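Local coordinates for 450aa long hypothetical fmu protein (Pyrococcus horikoshii, PDB 2YXL) that binds the S-adenosylmethionine analogue sinefungin and probably methylates cytosine in RNA at carbon 5 of the base, as in the RsmB/NOP family, at residues Leu86-Ala97 with Tyr129-Phe138; Glu185-Thr193 with Thr220-Phe230. All coordinates share one frame; numbering follows the deposited sequence.

In the fold
The chain begins with an all-helical region, and contact 1 lies inside it. Residues 86-97 run along helix 84-99. The chain then passes through helix 104-121 and returns in helix 124-138, where residues 129-138 close the loop. Contact 2 opens further on, when strand 186-191 starts the four-stranded antiparallel sheet. Helix 198-207 and edge strand 212-214 follow, and strand 221-225 closes the loop beside strand 186-191. The contacts come in series and neither nests nor crosses. The centres of contacts 1 and 2 are 35 Å apart. Contact 1 ties helices together within the N-terminal region. Contact 2 joins the two central strands of the sheet, and its R190 side chain lies about 8 Å from bound sinefungin.

Contact 1: residues Leu86-Ala97 with Tyr129-Phe138; sequences LRAALRVAVDIA and YFWDLLDKIF
Two knobs carry this contact, F130 and I137, each lodged in a hole on helix 84-99. F130 sits among L86, A89, L90 and A93. Its CG is anti to the backbone N (chi1 -180°), which carries the ring across to the other helix. F130 CE1 lies 3.7 Å from A89 CB. F130 CD1 lies 3.8 Å from L90 CD2. A93 CB meets the ring at its edge, near CZ. I137 fills the next hole, among L90, A93, V94 and A97. I137 CG2 packs on V94 CG2 at 4.0 Å and also reaches A97 CB. I137 CD1 meets L90 CD2 at 3.8 Å, and the two side chains cross at about a right angle.

Two further aliphatic contacts lie beside the knobs. L90 CD2 also touches L133 CD1, and A93 CB touches L134 CD2. The small A89, A93 and A97 let the larger side chains in.

Two more aromatic rings lie at the ends of the contact. L86 CD2 approaches Y129 CD2 at 3.5 Å, while L86 CD1 rests on F130 CB. At the other end, A97 CB makes a CH-pi contact over one face of F138, 4.1 Å from the ring centroid.

This is knobs-into-holes packing of two helices in the all-helical N-terminal region. The short segments run in the same general direction, with axes 9.8 Å apart and crossing at -27°. Helix 104-121 packs against F130, L134 and F138. On helix 84-99, A88 and V92 touch helix 12-24, while R91 and D95 touch helix 47-75. Helix 84-99 thus packs between helix 124-138 and these earlier helices.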
loop_
_atom_site.group_PDB
_atom_site.type_symbol
_atom_site.label_atom_id
_atom_site.label_comp_id
_atom_site.label_asym_id
_atom_site.label_seq_id
_atom_site.Cartn_x
_atom_site.Cartn_y
_atom_site.Cartn_z
ATOM N N LEU A 86 14.700 18.870 -7.187
ATOM C CA LEU A 86 15.700 19.212 -6.182
ATOM C C LEU A 86 15.465 18.423 -4.895
ATOM O O LEU A 86 16.385 17.779 -4.391
ATOM C CB LEU A 86 15.708 20.716 -5.906
ATOM C CG LEU A 86 16.775 21.251 -4.947
ATOM C CD1 LEU A 86 18.196 20.904 -5.402
ATOM C CD2 LEU A 86 16.621 22.755 -4.794
ATOM N N ARG A 87 14.232 18.459 -4.384
ATOM C CA ARG A 87 13.873 17.721 -3.174
ATOM C C ARG A 87 14.213 16.234 -3.295
ATOM O O ARG A 87 14.801 15.659 -2.382
ATOM C CB ARG A 87 12.390 17.913 -2.820
ATOM C CG ARG A 87 11.910 17.061 -1.636
ATOM C CD ARG A 87 10.536 17.475 -1.102
ATOM N NE ARG A 87 9.488 17.425 -2.121
ATOM C CZ ARG A 87 9.023 18.486 -2.781
ATOM N NH1 ARG A 87 8.074 18.331 -3.689
ATOM N NH2 ARG A 87 9.502 19.700 -2.536
ATOM N N ALA A 88 13.842 15.629 -4.422
ATOM C CA ALA A 88 14.129 14.222 -4.688
ATOM C C ALA A 88 15.633 13.953 -4.714
ATOM O O ALA A 88 16.101 12.983 -4.119
ATOM C CB ALA A 88 13.479 13.781 -5.993
ATOM N N ALA A 89 16.390 14.820 -5.385
ATOM C CA ALA A 89 17.842 14.660 -5.460
ATOM C C ALA A 89 18.488 14.783 -4.082
ATOM O O ALA A 89 19.370 13.990 -3.733
ATOM C CB ALA A 89 18.450 15.655 -6.431
ATOM N N LEU A 90 18.040 15.765 -3.302
ATOM C CA LEU A 90 18.559 15.976 -1.956
ATOM C C LEU A 90 18.277 14.770 -1.054
ATOM O O LEU A 90 19.146 14.350 -0.288
ATOM C CB LEU A 90 18.001 17.270 -1.351
ATOM C CG LEU A 90 18.504 18.610 -1.907
ATOM C CD1 LEU A 90 17.752 19.763 -1.283
ATOM C CD2 LEU A 90 20.012 18.785 -1.691
ATOM N N ARG A 91 17.078 14.201 -1.172
ATOM C CA ARG A 91 16.707 13.006 -0.411
ATOM C C ARG A 91 17.599 11.809 -0.757
ATOM O O ARG A 91 18.073 11.092 0.129
ATOM C CB ARG A 91 15.233 12.657 -0.634
ATOM C CG ARG A 91 14.266 13.555 0.119
ATOM C CD ARG A 91 12.826 13.363 -0.335
ATOM N NE ARG A 91 11.896 14.034 0.575
ATOM C CZ ARG A 91 10.580 14.127 0.394
ATOM N NH1 ARG A 91 9.996 13.601 -0.678
ATOM N NH2 ARG A 91 9.842 14.760 1.295
ATOM N N VAL A 92 17.828 11.615 -2.051
ATOM C CA VAL A 92 18.687 10.556 -2.550
ATOM C C VAL A 92 20.121 10.715 -2.023
ATOM O O VAL A 92 20.722 9.747 -1.533
ATOM C CB VAL A 92 18.656 10.514 -4.101
ATOM C CG1 VAL A 92 19.799 9.672 -4.664
ATOM C CG2 VAL A 92 17.307 9.992 -4.591
ATOM N N ALA A 93 20.647 11.938 -2.107
ATOM C CA ALA A 93 22.022 12.225 -1.694
ATOM C C ALA A 93 22.234 12.071 -0.187
ATOM O O ALA A 93 23.236 11.499 0.242
ATOM C CB ALA A 93 22.449 13.616 -2.159
ATOM N N VAL A 94 21.291 12.579 0.604
ATOM C CA VAL A 94 21.365 12.486 2.066
ATOM C C VAL A 94 21.297 11.028 2.527
ATOM O O VAL A 94 22.055 10.613 3.404
ATOM C CB VAL A 94 20.272 13.352 2.759
ATOM C CG1 VAL A 94 20.141 13.005 4.245
ATOM C CG2 VAL A 94 20.578 14.840 2.580
ATOM N N ASP A 95 20.405 10.253 1.915
ATOM C CA ASP A 95 20.265 8.835 2.238
ATOM C C ASP A 95 21.517 8.032 1.883
ATOM O O ASP A 95 21.953 7.167 2.651
ATOM C CB ASP A 95 19.053 8.244 1.522
ATOM C CG ASP A 95 18.723 6.851 1.997
ATOM O OD1 ASP A 95 18.868 5.900 1.200
ATOM O OD2 ASP A 95 18.327 6.705 3.172
ATOM N N ILE A 96 22.087 8.320 0.715
ATOM C CA ILE A 96 23.285 7.628 0.254
ATOM C C ILE A 96 24.489 7.982 1.132
ATOM O O ILE A 96 25.255 7.098 1.524
ATOM C CB ILE A 96 23.541 7.863 -1.260
ATOM C CG1 ILE A 96 22.598 6.976 -2.083
ATOM C CG2 ILE A 96 24.983 7.563 -1.628
ATOM C CD1 ILE A 96 22.566 7.279 -3.569
ATOM N N ALA A 97 24.626 9.265 1.462
ATOM C CA ALA A 97 25.739 9.746 2.286
ATOM C C ALA A 97 25.683 9.252 3.732
ATOM O O ALA A 97 26.712 8.908 4.309
ATOM C CB ALA A 97 25.819 11.267 2.249
ATOM N N TYR A 129 22.592 24.761 -7.710
ATOM C CA TYR A 129 22.281 24.833 -6.284
ATOM C C TYR A 129 22.544 23.493 -5.589
ATOM O O TYR A 129 23.103 23.458 -4.491
ATOM C CB TYR A 129 20.831 25.291 -6.089
ATOM C CG TYR A 129 20.382 25.406 -4.649
ATOM C CD1 TYR A 129 20.736 26.504 -3.868
ATOM C CD2 TYR A 129 19.585 24.422 -4.075
ATOM C CE1 TYR A 129 20.317 26.610 -2.542
ATOM C CE2 TYR A 129 19.157 24.516 -2.759
ATOM C CZ TYR A 129 19.527 25.608 -1.999
ATOM O OH TYR A 129 19.096 25.690 -0.695
ATOM N N PHE A 130 22.144 22.403 -6.241
ATOM C CA PHE A 130 22.427 21.051 -5.766
ATOM C C PHE A 130 23.931 20.823 -5.660
ATOM O O PHE A 130 24.427 20.375 -4.626
ATOM C CB PHE A 130 21.806 20.012 -6.702
ATOM C CG PHE A 130 22.050 18.586 -6.277
ATOM C CD1 PHE A 130 21.338 18.029 -5.218
ATOM C CD2 PHE A 130 22.987 17.800 -6.942
ATOM C CE1 PHE A 130 21.558 16.716 -4.824
ATOM C CE2 PHE A 130 23.213 16.480 -6.556
ATOM C CZ PHE A 130 22.499 15.936 -5.496
ATOM N N TRP A 131 24.637 21.151 -6.740
ATOM C CA TRP A 131 26.085 21.033 -6.829
ATOM C C TRP A 131 26.775 21.758 -5.671
ATOM O O TRP A 131 27.723 21.233 -5.081
ATOM C CB TRP A 131 26.551 21.599 -8.174
ATOM C CG TRP A 131 27.940 21.215 -8.577
ATOM C CD1 TRP A 131 28.308 20.127 -9.316
ATOM C CD2 TRP A 131 29.146 21.927 -8.281
ATOM N NE1 TRP A 131 29.670 20.113 -9.495
ATOM C CE2 TRP A 131 30.212 21.204 -8.871
ATOM C CE3 TRP A 131 29.434 23.101 -7.572
ATOM C CZ2 TRP A 131 31.548 21.619 -8.774
ATOM C CZ3 TRP A 131 30.763 23.518 -7.479
ATOM C CH2 TRP A 131 31.803 22.773 -8.076
ATOM N N ASP A 132 26.275 22.950 -5.345
ATOM C CA ASP A 132 26.785 23.765 -4.240
ATOM C C ASP A 132 26.537 23.157 -2.854
ATOM O O ASP A 132 27.228 23.504 -1.897
ATOM C CB ASP A 132 26.180 25.176 -4.288
ATOM C CG ASP A 132 26.785 26.044 -5.375
ATOM O OD1 ASP A 132 27.895 25.730 -5.864
ATOM O OD2 ASP A 132 26.157 27.062 -5.735
ATOM N N LEU A 133 25.555 22.264 -2.747
ATOM C CA LEU A 133 25.199 21.665 -1.459
ATOM C C LEU A 133 25.878 20.326 -1.163
ATOM O O LEU A 133 25.947 19.906 -0.002
ATOM C CB LEU A 133 23.683 21.488 -1.345
ATOM C CG LEU A 133 22.823 22.739 -1.192
ATOM C CD1 LEU A 133 21.374 22.359 -1.411
ATOM C CD2 LEU A 133 23.026 23.408 0.166
ATOM N N LEU A 134 26.367 19.660 -2.205
ATOM C CA LEU A 134 26.885 18.300 -2.074
ATOM C C LEU A 134 27.900 18.078 -0.945
ATOM O O LEU A 134 27.759 17.136 -0.166
ATOM C CB LEU A 134 27.433 17.779 -3.404
ATOM C CG LEU A 134 26.551 16.816 -4.204
ATOM C CD1 LEU A 134 27.439 15.706 -4.741
ATOM C CD2 LEU A 134 25.435 16.200 -3.360
ATOM N N ASP A 135 28.905 18.950 -0.863
ATOM C CA ASP A 135 29.941 18.853 0.165
ATOM C C ASP A 135 29.394 18.966 1.589
ATOM O O ASP A 135 29.818 18.221 2.476
ATOM C CB ASP A 135 31.054 19.882 -0.072
ATOM C CG ASP A 135 32.099 19.404 -1.077
ATOM O OD1 ASP A 135 32.948 20.225 -1.483
ATOM O OD2 ASP A 135 32.078 18.213 -1.463
ATOM N N LYS A 136 28.453 19.886 1.798
ATOM C CA LYS A 136 27.785 20.050 3.095
ATOM C C LYS A 136 27.096 18.757 3.534
ATOM O O LYS A 136 27.161 18.377 4.706
ATOM C CB LYS A 136 26.766 21.195 3.041
ATOM C CG LYS A 136 27.363 22.604 3.079
ATOM C CD LYS A 136 27.416 23.174 4.502
ATOM C CE LYS A 136 28.797 23.027 5.148
ATOM N NZ LYS A 136 29.786 24.008 4.607
ATOM N N ILE A 137 26.452 18.089 2.579
ATOM C CA ILE A 137 25.763 16.821 2.813
ATOM C C ILE A 137 26.746 15.713 3.206
ATOM O O ILE A 137 26.499 14.966 4.155
ATOM C CB ILE A 137 24.911 16.411 1.578
ATOM C CG1 ILE A 137 23.716 17.362 1.427
ATOM C CG2 ILE A 137 24.438 14.960 1.683
ATOM C CD1 ILE A 137 23.033 17.314 0.071
ATOM N N PHE A 138 27.864 15.620 2.492
ATOM C CA PHE A 138 28.866 14.593 2.775
ATOM C C PHE A 138 29.681 14.851 4.046
ATOM O O PHE A 138 30.331 13.945 4.563
ATOM C CB PHE A 138 29.767 14.352 1.560
ATOM C CG PHE A 138 29.128 13.494 0.506
ATOM C CD1 PHE A 138 28.526 14.068 -0.605
ATOM C CD2 PHE A 138 29.110 12.107 0.638
ATOM C CE1 PHE A 138 27.920 13.279 -1.578
ATOM C CE2 PHE A 138 28.506 11.307 -0.332
ATOM C CZ PHE A 138 27.907 11.900 -1.443
#

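Contact 2: residues Glu185-Thr193 with Thr220-Phe230; sequences EWISIRVNT and TILKIKGPYNF
K225, in strand 221-225, passes obliquely over the W186 indole and ends on E185, just before strand 186-191. With its CG anti to the backbone N (chi1 -161°), CB, CG and CD lie against the six-membered ring. K225 CB stands over one face, 3.9 Å from the W186 ring centroid, in a CH-pi contact. K225 CG passes W186 CE2 at 4.2 Å. K225 CD reaches W186 CZ2 at 4.0 Å. K225 CE nears E185 OE2. K225 NZ then forms a salt bridge to E185 OE2 at 2.8 Å, from above the carboxylate plane. A methionine in its place has no charge and is likely to leave the E185 carboxylate without this partner.

Paired backbone bonds join I187 to I224 and I189 to L222. V191 N to T220 O and G226 N to E185 O extend the ladder. On the face with I187 and I189, F230 turns its ring edge to both CG2 methyls. On the other face, R190 forms a salt bridge with E279 and lies near predicted cofactor-binding G272. These are the central strands of a four-stranded antiparallel sheet, consistent with the ferredoxin-like domain of RsmB/F-type methyltransferases.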
loop_
_atom_site.group_PDB
_atom_site.type_symbol
_atom_site.label_atom_id
_atom_site.label_comp_id
_atom_site.label_asym_id
_atom_site.label_seq_id
_atom_site.Cartn_x
_atom_site.Cartn_y
_atom_site.Cartn_z
ATOM N N GLU A 185 12.248 -8.452 0.470
ATOM C CA GLU A 185 11.957 -8.155 -0.941
ATOM C C GLU A 185 10.761 -8.972 -1.472
ATOM O O GLU A 185 10.766 -9.396 -2.633
ATOM C CB GLU A 185 13.188 -8.449 -1.817
ATOM C CG GLU A 185 14.525 -7.928 -1.295
ATOM C CD GLU A 185 15.724 -8.535 -2.021
ATOM O OE1 GLU A 185 15.988 -8.148 -3.182
ATOM O OE2 GLU A 185 16.414 -9.389 -1.421
ATOM N N TRP A 186 9.738 -9.181 -0.641
ATOM C CA TRP A 186 8.632 -10.086 -0.994
ATOM C C TRP A 186 7.371 -9.387 -1.511
ATOM O O TRP A 186 6.969 -8.338 -1.005
ATOM C CB TRP A 186 8.289 -11.014 0.181
ATOM C CG TRP A 186 9.413 -11.940 0.547
ATOM C CD1 TRP A 186 10.445 -11.677 1.402
ATOM C CD2 TRP A 186 9.631 -13.272 0.055
ATOM N NE1 TRP A 186 11.287 -12.760 1.480
ATOM C CE2 TRP A 186 10.813 -13.754 0.664
ATOM C CE3 TRP A 186 8.941 -14.105 -0.837
ATOM C CZ2 TRP A 186 11.322 -15.034 0.410
ATOM C CZ3 TRP A 186 9.447 -15.375 -1.092
ATOM C CH2 TRP A 186 10.627 -15.827 -0.467
ATOM N N ILE A 187 6.758 -9.992 -2.527
ATOM C CA ILE A 187 5.546 -9.472 -3.149
ATOM C C ILE A 187 4.452 -10.527 -3.029
ATOM O O ILE A 187 4.681 -11.707 -3.310
ATOM C CB ILE A 187 5.771 -9.113 -4.640
ATOM C CG1 ILE A 187 6.887 -8.071 -4.787
ATOM C CG2 ILE A 187 4.476 -8.601 -5.283
ATOM C CD1 ILE A 187 7.651 -8.150 -6.107
ATOM N N SER A 188 3.267 -10.091 -2.611
ATOM C CA SER A 188 2.135 -10.979 -2.424
ATOM C C SER A 188 1.185 -10.914 -3.619
ATOM O O SER A 188 0.779 -9.830 -4.040
ATOM C CB SER A 188 1.409 -10.622 -1.129
ATOM O OG SER A 188 0.376 -11.551 -0.855
ATOM N N ILE A 189 0.845 -12.079 -4.168
ATOM C CA ILE A 189 -0.055 -12.178 -5.326
ATOM C C ILE A 189 -1.153 -13.219 -5.106
ATOM O O ILE A 189 -0.975 -14.168 -4.340
ATOM C CB ILE A 189 0.704 -12.504 -6.653
ATOM C CG1 ILE A 189 1.474 -13.832 -6.547
ATOM C CG2 ILE A 189 1.631 -11.354 -7.054
ATOM C CD1 ILE A 189 1.894 -14.419 -7.885
ATOM N N ARG A 190 -2.291 -13.031 -5.773
ATOM C CA ARG A 190 -3.368 -14.017 -5.749
ATOM C C ARG A 190 -3.493 -14.690 -7.110
ATOM O O ARG A 190 -3.389 -14.032 -8.148
ATOM C CB ARG A 190 -4.702 -13.380 -5.350
ATOM C CG ARG A 190 -5.721 -14.387 -4.827
ATOM C CD ARG A 190 -7.108 -13.782 -4.617
ATOM N NE ARG A 190 -7.824 -13.597 -5.878
ATOM C CZ ARG A 190 -8.098 -12.418 -6.432
ATOM N NH1 ARG A 190 -7.736 -11.283 -5.841
ATOM N NH2 ARG A 190 -8.751 -12.375 -7.583
ATOM N N VAL A 191 -3.709 -16.003 -7.092
ATOM C CA VAL A 191 -3.914 -16.781 -8.308
ATOM C C VAL A 191 -5.398 -16.780 -8.679
ATOM O O VAL A 191 -6.255 -17.122 -7.861
ATOM C CB VAL A 191 -3.380 -18.235 -8.152
ATOM C CG1 VAL A 191 -3.823 -19.122 -9.313
ATOM C CG2 VAL A 191 -1.865 -18.234 -8.041
ATOM N N ASN A 192 -5.685 -16.378 -9.916
ATOM C CA ASN A 192 -7.046 -16.350 -10.444
ATOM C C ASN A 192 -7.528 -17.759 -10.789
ATOM O O ASN A 192 -7.229 -18.282 -11.867
ATOM C CB ASN A 192 -7.111 -15.421 -11.667
ATOM C CG ASN A 192 -8.519 -15.279 -12.243
ATOM O OD1 ASN A 192 -8.683 -14.849 -13.384
ATOM N ND2 ASN A 192 -9.531 -15.628 -11.460
ATOM N N THR A 193 -8.276 -18.359 -9.863
ATOM C CA THR A 193 -8.780 -19.732 -10.009
ATOM C C THR A 193 -9.714 -19.891 -11.206
ATOM O O THR A 193 -9.900 -20.993 -11.720
ATOM C CB THR A 193 -9.519 -20.213 -8.743
ATOM O OG1 THR A 193 -10.561 -19.284 -8.411
ATOM C CG2 THR A 193 -8.555 -20.343 -7.574
ATOM N N THR A 220 -4.366 -19.787 -2.250
ATOM C CA THR A 220 -4.333 -19.107 -3.547
ATOM C C THR A 220 -3.415 -17.883 -3.520
ATOM O O THR A 220 -3.169 -17.259 -4.557
ATOM C CB THR A 220 -5.739 -18.710 -4.044
ATOM O OG1 THR A 220 -6.467 -18.077 -2.987
ATOM C CG2 THR A 220 -6.502 -19.930 -4.522
ATOM N N ILE A 221 -2.912 -17.554 -2.330
ATOM C CA ILE A 221 -1.956 -16.463 -2.153
ATOM C C ILE A 221 -0.518 -16.986 -2.198
ATOM O O ILE A 221 -0.176 -17.971 -1.531
ATOM C CB ILE A 221 -2.222 -15.671 -0.836
ATOM C CG1 ILE A 221 -3.512 -14.840 -0.944
ATOM C CG2 ILE A 221 -1.025 -14.787 -0.451
ATOM C CD1 ILE A 221 -3.419 -13.609 -1.855
ATOM N N LEU A 222 0.313 -16.326 -2.997
ATOM C CA LEU A 222 1.723 -16.672 -3.100
ATOM C C LEU A 222 2.587 -15.476 -2.768
ATOM O O LEU A 222 2.314 -14.358 -3.210
ATOM C CB LEU A 222 2.066 -17.167 -4.510
ATOM C CG LEU A 222 1.226 -18.272 -5.157
ATOM C CD1 LEU A 222 1.598 -18.397 -6.624
ATOM C CD2 LEU A 222 1.388 -19.606 -4.435
ATOM N N LYS A 223 3.632 -15.712 -1.986
ATOM C CA LYS A 223 4.658 -14.703 -1.782
ATOM C C LYS A 223 5.824 -15.008 -2.713
ATOM O O LYS A 223 6.354 -16.120 -2.717
ATOM C CB LYS A 223 5.087 -14.636 -0.314
ATOM C CG LYS A 223 3.974 -14.138 0.611
ATOM C CD LYS A 223 4.363 -14.193 2.089
ATOM C CE LYS A 223 3.302 -13.509 2.977
ATOM N NZ LYS A 223 2.017 -14.286 3.098
ATOM N N ILE A 224 6.180 -14.030 -3.540
ATOM C CA ILE A 224 7.293 -14.170 -4.474
ATOM C C ILE A 224 8.391 -13.161 -4.152
ATOM O O ILE A 224 8.108 -12.016 -3.800
ATOM C CB ILE A 224 6.846 -14.075 -5.964
ATOM C CG1 ILE A 224 6.287 -12.686 -6.303
ATOM C CG2 ILE A 224 5.833 -15.174 -6.292
ATOM C CD1 ILE A 224 6.157 -12.406 -7.797
ATOM N N LYS A 225 9.641 -13.602 -4.253
ATOM C CA LYS A 225 10.783 -12.754 -3.939
ATOM C C LYS A 225 11.137 -11.896 -5.150
ATOM O O LYS A 225 11.519 -12.418 -6.201
ATOM C CB LYS A 225 11.984 -13.605 -3.500
ATOM C CG LYS A 225 13.055 -12.840 -2.726
ATOM C CD LYS A 225 14.113 -13.786 -2.176
ATOM C CE LYS A 225 14.869 -13.190 -0.995
ATOM N NZ LYS A 225 15.863 -12.157 -1.403
ATOM N N GLY A 226 11.002 -10.581 -4.992
ATOM C CA GLY A 226 11.322 -9.624 -6.049
ATOM C C GLY A 226 12.795 -9.628 -6.431
ATOM O O GLY A 226 13.602 -10.288 -5.773
ATOM N N PRO A 227 13.160 -8.891 -7.500
ATOM C CA PRO A 227 12.252 -8.096 -8.327
ATOM C C PRO A 227 11.520 -8.932 -9.378
ATOM O O PRO A 227 12.064 -9.914 -9.886
ATOM C CB PRO A 227 13.185 -7.090 -8.997
ATOM C CG PRO A 227 14.494 -7.790 -9.085
ATOM C CD PRO A 227 14.556 -8.794 -7.964
ATOM N N TYR A 228 10.288 -8.536 -9.685
ATOM C CA TYR A 228 9.468 -9.239 -10.660
ATOM C C TYR A 228 8.757 -8.259 -11.587
ATOM O O TYR A 228 7.973 -7.418 -11.139
ATOM C CB TYR A 228 8.453 -10.134 -9.948
ATOM C CG TYR A 228 7.658 -11.032 -10.869
ATOM C CD1 TYR A 228 8.206 -12.217 -11.357
ATOM C CD2 TYR A 228 6.354 -10.703 -11.241
ATOM C CE1 TYR A 228 7.481 -13.050 -12.200
ATOM C CE2 TYR A 228 5.619 -11.530 -12.083
ATOM C CZ TYR A 228 6.189 -12.703 -12.557
ATOM O OH TYR A 228 5.473 -13.531 -13.389
ATOM N N ASN A 229 9.042 -8.379 -12.880
ATOM C CA ASN A 229 8.445 -7.515 -13.891
ATOM C C ASN A 229 7.069 -8.023 -14.326
ATOM O O ASN A 229 6.956 -9.074 -14.961
ATOM C CB ASN A 229 9.386 -7.379 -15.093
ATOM C CG ASN A 229 9.027 -6.209 -15.999
ATOM O OD1 ASN A 229 9.704 -5.962 -16.998
ATOM N ND2 ASN A 229 7.966 -5.485 -15.657
ATOM N N PHE A 230 6.033 -7.262 -13.979
ATOM C CA PHE A 230 4.647 -7.640 -14.263
ATOM C C PHE A 230 4.204 -7.370 -15.704
ATOM O O PHE A 230 3.360 -8.095 -16.235
ATOM C CB PHE A 230 3.686 -6.959 -13.282
ATOM C CG PHE A 230 3.685 -7.572 -11.906
ATOM C CD1 PHE A 230 4.368 -6.961 -10.857
ATOM C CD2 PHE A 230 2.996 -8.756 -11.655
ATOM C CE1 PHE A 230 4.367 -7.524 -9.577
ATOM C CE2 PHE A 230 2.992 -9.328 -10.382
ATOM C CZ PHE A 230 3.681 -8.711 -9.341
#